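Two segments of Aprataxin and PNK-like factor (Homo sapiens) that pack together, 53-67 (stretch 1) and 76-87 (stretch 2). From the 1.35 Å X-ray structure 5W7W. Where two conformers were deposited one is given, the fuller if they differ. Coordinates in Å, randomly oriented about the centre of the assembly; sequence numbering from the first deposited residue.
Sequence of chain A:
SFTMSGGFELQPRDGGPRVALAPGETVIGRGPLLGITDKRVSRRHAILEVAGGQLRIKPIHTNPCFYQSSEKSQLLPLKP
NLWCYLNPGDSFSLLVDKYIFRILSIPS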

# COMPACT_ATOMS: atom_id res chain seq x y z
N GLY A 53 -14.28 -2.86 6.85
CA GLY A 53 -14.29 -1.47 6.46
C GLY A 53 -12.99 -0.74 6.65
O GLY A 53 -12.97 0.49 6.57
N GLN A 54 -11.89 -1.47 6.86
CA GLN A 54 -10.58 -0.88 7.09
C GLN A 54 -9.53 -1.58 6.26
O GLN A 54 -9.67 -2.74 5.88
CB GLN A 54 -10.14 -0.98 8.55
CG GLN A 54 -11.01 -0.17 9.49
CD GLN A 54 -10.55 -0.28 10.93
OE1 GLN A 54 -10.96 -1.21 11.64
NE2 GLN A 54 -9.68 0.61 11.35
N LEU A 55 -8.48 -0.82 5.97
CA LEU A 55 -7.31 -1.30 5.26
C LEU A 55 -6.10 -1.16 6.17
O LEU A 55 -5.90 -0.10 6.75
CB LEU A 55 -7.11 -0.45 4.00
CG LEU A 55 -5.82 -0.71 3.22
CD1 LEU A 55 -5.83 -2.10 2.63
CD2 LEU A 55 -5.63 0.35 2.11
N ARG A 56 -5.30 -2.23 6.30
CA ARG A 56 -4.05 -2.16 7.05
C ARG A 56 -2.93 -2.79 6.23
O ARG A 56 -3.17 -3.63 5.36
CB ARG A 56 -4.16 -2.79 8.45
CG ARG A 56 -4.78 -4.17 8.48
CD ARG A 56 -4.77 -4.80 9.86
NE ARG A 56 -5.37 -6.12 9.83
CZ ARG A 56 -5.23 -7.04 10.78
NH1 ARG A 56 -4.53 -6.80 11.87
NH2 ARG A 56 -5.83 -8.21 10.61
N ILE A 57 -1.71 -2.35 6.52
CA ILE A 57 -0.50 -2.83 5.85
C ILE A 57 0.45 -3.41 6.88
O ILE A 57 0.63 -2.85 7.97
CB ILE A 57 0.19 -1.69 5.05
CG1 ILE A 57 1.39 -2.24 4.27
CG2 ILE A 57 0.64 -0.54 5.95
CD1 ILE A 57 1.93 -1.29 3.24
N LYS A 58 1.07 -4.53 6.53
CA LYS A 58 2.13 -5.15 7.34
C LYS A 58 3.38 -5.26 6.48
O LYS A 58 3.38 -6.02 5.49
CB LYS A 58 1.71 -6.53 7.84
CG LYS A 58 2.76 -7.19 8.73
CD LYS A 58 2.26 -8.46 9.42
CE LYS A 58 1.79 -9.47 8.43
NZ LYS A 58 1.51 -10.79 9.09
N PRO A 59 4.45 -4.52 6.78
CA PRO A 59 5.71 -4.69 6.04
C PRO A 59 6.33 -6.03 6.39
O PRO A 59 6.50 -6.35 7.57
CB PRO A 59 6.57 -3.53 6.56
CG PRO A 59 5.61 -2.59 7.21
CD PRO A 59 4.56 -3.46 7.78
N ILE A 60 6.69 -6.83 5.37
CA ILE A 60 7.17 -8.19 5.61
C ILE A 60 8.54 -8.47 4.98
O ILE A 60 8.96 -9.62 4.91
CB ILE A 60 6.15 -9.27 5.21
CG1 ILE A 60 5.77 -9.16 3.73
CG2 ILE A 60 4.94 -9.21 6.13
CD1 ILE A 60 5.20 -10.43 3.18
N HIS A 61 9.28 -7.43 4.60
CA HIS A 61 10.60 -7.63 4.00
C HIS A 61 11.62 -6.77 4.72
O HIS A 61 11.30 -5.86 5.47
CB HIS A 61 10.57 -7.33 2.49
CG HIS A 61 11.80 -7.77 1.78
ND1 HIS A 61 12.80 -6.90 1.43
CD2 HIS A 61 12.19 -9.00 1.38
CE1 HIS A 61 13.76 -7.58 0.83
NE2 HIS A 61 13.42 -8.85 0.79
N THR A 62 12.89 -7.07 4.49
CA THR A 62 13.93 -6.23 5.08
C THR A 62 13.91 -4.80 4.53
O THR A 62 14.19 -3.86 5.27
CB THR A 62 15.31 -6.84 4.90
OG1 THR A 62 15.50 -7.18 3.53
CG2 THR A 62 15.48 -8.09 5.75
N ASN A 63 13.54 -4.63 3.26
CA ASN A 63 13.35 -3.29 2.72
C ASN A 63 12.03 -2.74 3.26
O ASN A 63 11.02 -3.45 3.19
CB ASN A 63 13.33 -3.32 1.20
CG ASN A 63 14.64 -3.76 0.61
OD1 ASN A 63 15.70 -3.51 1.19
ND2 ASN A 63 14.58 -4.41 -0.55
N PRO A 64 12.02 -1.55 3.83
CA PRO A 64 10.85 -1.10 4.59
C PRO A 64 9.72 -0.62 3.70
O PRO A 64 9.85 -0.43 2.50
CB PRO A 64 11.38 0.07 5.42
CG PRO A 64 12.57 0.52 4.74
CD PRO A 64 13.17 -0.65 4.00
N CYS A 65 8.58 -0.42 4.34
CA CYS A 65 7.49 0.36 3.79
C CYS A 65 7.44 1.70 4.50
O CYS A 65 7.96 1.84 5.61
CB CYS A 65 6.16 -0.33 4.01
SG CYS A 65 5.97 -1.91 3.17
N PHE A 66 6.76 2.67 3.88
CA PHE A 66 6.67 4.01 4.42
C PHE A 66 5.21 4.43 4.49
O PHE A 66 4.38 3.96 3.71
CB PHE A 66 7.47 5.01 3.58
CG PHE A 66 8.92 4.61 3.39
CD1 PHE A 66 9.25 3.63 2.50
CD2 PHE A 66 9.93 5.19 4.14
CE1 PHE A 66 10.56 3.21 2.34
CE2 PHE A 66 11.23 4.78 3.99
CZ PHE A 66 11.54 3.78 3.09
N TYR A 67 4.93 5.35 5.40
CA TYR A 67 3.58 5.80 5.70
C TYR A 67 3.56 7.31 5.84
O TYR A 67 4.43 7.90 6.48
CB TYR A 67 3.13 5.21 7.03
CG TYR A 67 1.79 5.72 7.54
CD1 TYR A 67 0.61 5.43 6.89
CD2 TYR A 67 1.72 6.49 8.69
CE1 TYR A 67 -0.61 5.90 7.34
CE2 TYR A 67 0.49 6.96 9.17
CZ TYR A 67 -0.66 6.65 8.48
OH TYR A 67 -1.86 7.12 8.97
N LEU A 76 7.27 8.25 6.45
CA LEU A 76 8.05 7.74 7.58
C LEU A 76 8.19 6.24 7.43
O LEU A 76 7.19 5.57 7.15
CB LEU A 76 7.32 7.96 8.92
CG LEU A 76 6.73 9.33 9.28
CD1 LEU A 76 6.09 9.32 10.67
CD2 LEU A 76 7.81 10.38 9.20
N PRO A 77 9.36 5.65 7.66
CA PRO A 77 9.44 4.18 7.58
C PRO A 77 8.68 3.53 8.71
O PRO A 77 8.79 3.94 9.88
CB PRO A 77 10.95 3.91 7.67
CG PRO A 77 11.50 5.07 8.46
CD PRO A 77 10.67 6.26 7.97
N LEU A 78 7.91 2.50 8.38
CA LEU A 78 7.10 1.77 9.34
C LEU A 78 7.92 0.73 10.10
O LEU A 78 8.84 0.11 9.58
CB LEU A 78 5.98 1.04 8.61
CG LEU A 78 4.86 1.95 8.11
CD1 LEU A 78 3.94 1.11 7.25
CD2 LEU A 78 4.10 2.56 9.28
N LYS A 79 7.52 0.50 11.35
CA LYS A 79 8.13 -0.56 12.14
C LYS A 79 7.87 -1.91 11.44
O LYS A 79 6.73 -2.19 11.04
CB LYS A 79 7.55 -0.55 13.55
CG LYS A 79 8.35 -1.36 14.57
CD LYS A 79 7.90 -1.04 16.01
CE LYS A 79 8.75 -1.76 17.03
NZ LYS A 79 8.28 -1.46 18.41
N PRO A 80 8.87 -2.77 11.27
CA PRO A 80 8.67 -3.98 10.47
C PRO A 80 7.74 -5.01 11.11
O PRO A 80 7.71 -5.20 12.33
CB PRO A 80 10.09 -4.54 10.31
CG PRO A 80 10.97 -3.36 10.46
CD PRO A 80 10.31 -2.51 11.50
N ASN A 81 6.99 -5.69 10.26
CA ASN A 81 6.23 -6.89 10.62
C ASN A 81 5.11 -6.63 11.61
O ASN A 81 4.67 -7.57 12.30
CB ASN A 81 7.14 -8.02 11.13
CG ASN A 81 6.52 -9.37 10.90
OD1 ASN A 81 5.98 -9.62 9.82
ND2 ASN A 81 6.57 -10.24 11.91
N LEU A 82 4.66 -5.39 11.69
CA LEU A 82 3.50 -4.98 12.46
C LEU A 82 2.51 -4.29 11.53
O LEU A 82 2.91 -3.67 10.53
CB LEU A 82 3.89 -4.00 13.57
CG LEU A 82 4.91 -4.54 14.57
CD1 LEU A 82 5.40 -3.41 15.49
CD2 LEU A 82 4.34 -5.65 15.39
N TRP A 83 1.23 -4.41 11.84
CA TRP A 83 0.19 -3.75 11.05
C TRP A 83 0.07 -2.27 11.39
O TRP A 83 0.18 -1.85 12.55
CB TRP A 83 -1.16 -4.41 11.32
CG TRP A 83 -1.27 -5.82 10.92
CD1 TRP A 83 -1.18 -6.91 11.75
CD2 TRP A 83 -1.53 -6.33 9.61
NE1 TRP A 83 -1.35 -8.05 11.03
CE2 TRP A 83 -1.56 -7.73 9.72
CE3 TRP A 83 -1.73 -5.74 8.36
CZ2 TRP A 83 -1.80 -8.55 8.63
CZ3 TRP A 83 -1.95 -6.56 7.27
CH2 TRP A 83 -1.99 -7.95 7.41
N CYS A 84 -0.22 -1.50 10.35
CA CYS A 84 -0.56 -0.09 10.43
C CYS A 84 -1.82 0.16 9.62
O CYS A 84 -1.88 -0.20 8.44
CB CYS A 84 0.58 0.75 9.83
SG CYS A 84 0.34 2.54 9.88
N TYR A 85 -2.82 0.78 10.23
CA TYR A 85 -4.03 1.16 9.50
C TYR A 85 -3.76 2.31 8.55
O TYR A 85 -3.02 3.26 8.85
CB TYR A 85 -5.19 1.47 10.47
CG TYR A 85 -5.84 0.20 10.95
CD1 TYR A 85 -6.58 -0.57 10.06
CD2 TYR A 85 -5.68 -0.27 12.24
CE1 TYR A 85 -7.15 -1.76 10.44
CE2 TYR A 85 -6.25 -1.47 12.63
CZ TYR A 85 -6.97 -2.22 11.72
OH TYR A 85 -7.53 -3.42 12.10
N LEU A 86 -4.38 2.22 7.38
CA LEU A 86 -4.29 3.24 6.33
C LEU A 86 -5.68 3.80 6.14
O LEU A 86 -6.55 3.14 5.54
CB LEU A 86 -3.79 2.61 5.04
CG LEU A 86 -2.44 1.91 5.10
CD1 LEU A 86 -2.11 1.26 3.76
CD2 LEU A 86 -1.34 2.87 5.52
N ASN A 87 -5.90 5.00 6.62
CA ASN A 87 -7.19 5.65 6.46
C ASN A 87 -7.29 6.26 5.06
O ASN A 87 -6.27 6.61 4.45
CB ASN A 87 -7.36 6.73 7.51
CG ASN A 87 -7.31 6.18 8.90
OD1 ASN A 87 -8.08 5.28 9.25
ND2 ASN A 87 -6.36 6.66 9.70
O HOH W 1 -8.54 2.51 9.41
O HOH W 2 -8.75 1.98 6.71
O HOH W 3 4.16 -11.54 9.46
O HOH W 4 8.68 -1.21 7.12

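Two short antiparallel ladders join the stretches, and main-chain groups satisfy one another along both. In the first, Ile-57 N donates to Cys-84 O and Cys-84 N to Ile-57 O (both 2.9 Å), and Leu-86 N donates almost linearly to Leu-55 O (2.8 Å). In the second, Tyr-67 N donates to Leu-76 O and Leu-76 N to Tyr-67 O (both 2.9 Å), while Leu-78 N reaches Cys-65 O (2.8 Å). Proline, lacking an amide hydrogen, costs nothing at Pro-77, which occupies a non-hydrogen-bonded position opposite Phe-66. Within the type II turn, Asn-81 N donates to Pro-59 O (2.8 Å); the positive phi of Asn-81 suits that corner.

Waters complete the pairing where direct bonds stop. Water 2 accepts from Leu-55 N (2.9 Å) and donates to Leu-86 O (2.7 Å); water 4 likewise links Cys-65 N (2.9 Å) to Leu-78 O (2.8 Å). Water 3 joins Lys-58 NZ (2.8 Å) to Asn-81 OD1 (2.7 Å).

Trp-83 is sandwiched: the Arg-56 guanidinium stacks on one face, its NE and NH2 hydrogen-bonded elsewhere in the structure, and Lys-58 CB packs against the other. Ile-57, Leu-78, Leu-86 and Tyr-67 form an apolar cluster, with Ile-57 CG2 3.9 Å from Leu-86 CD1; Cys-84 SG sits over the Tyr-67 ring.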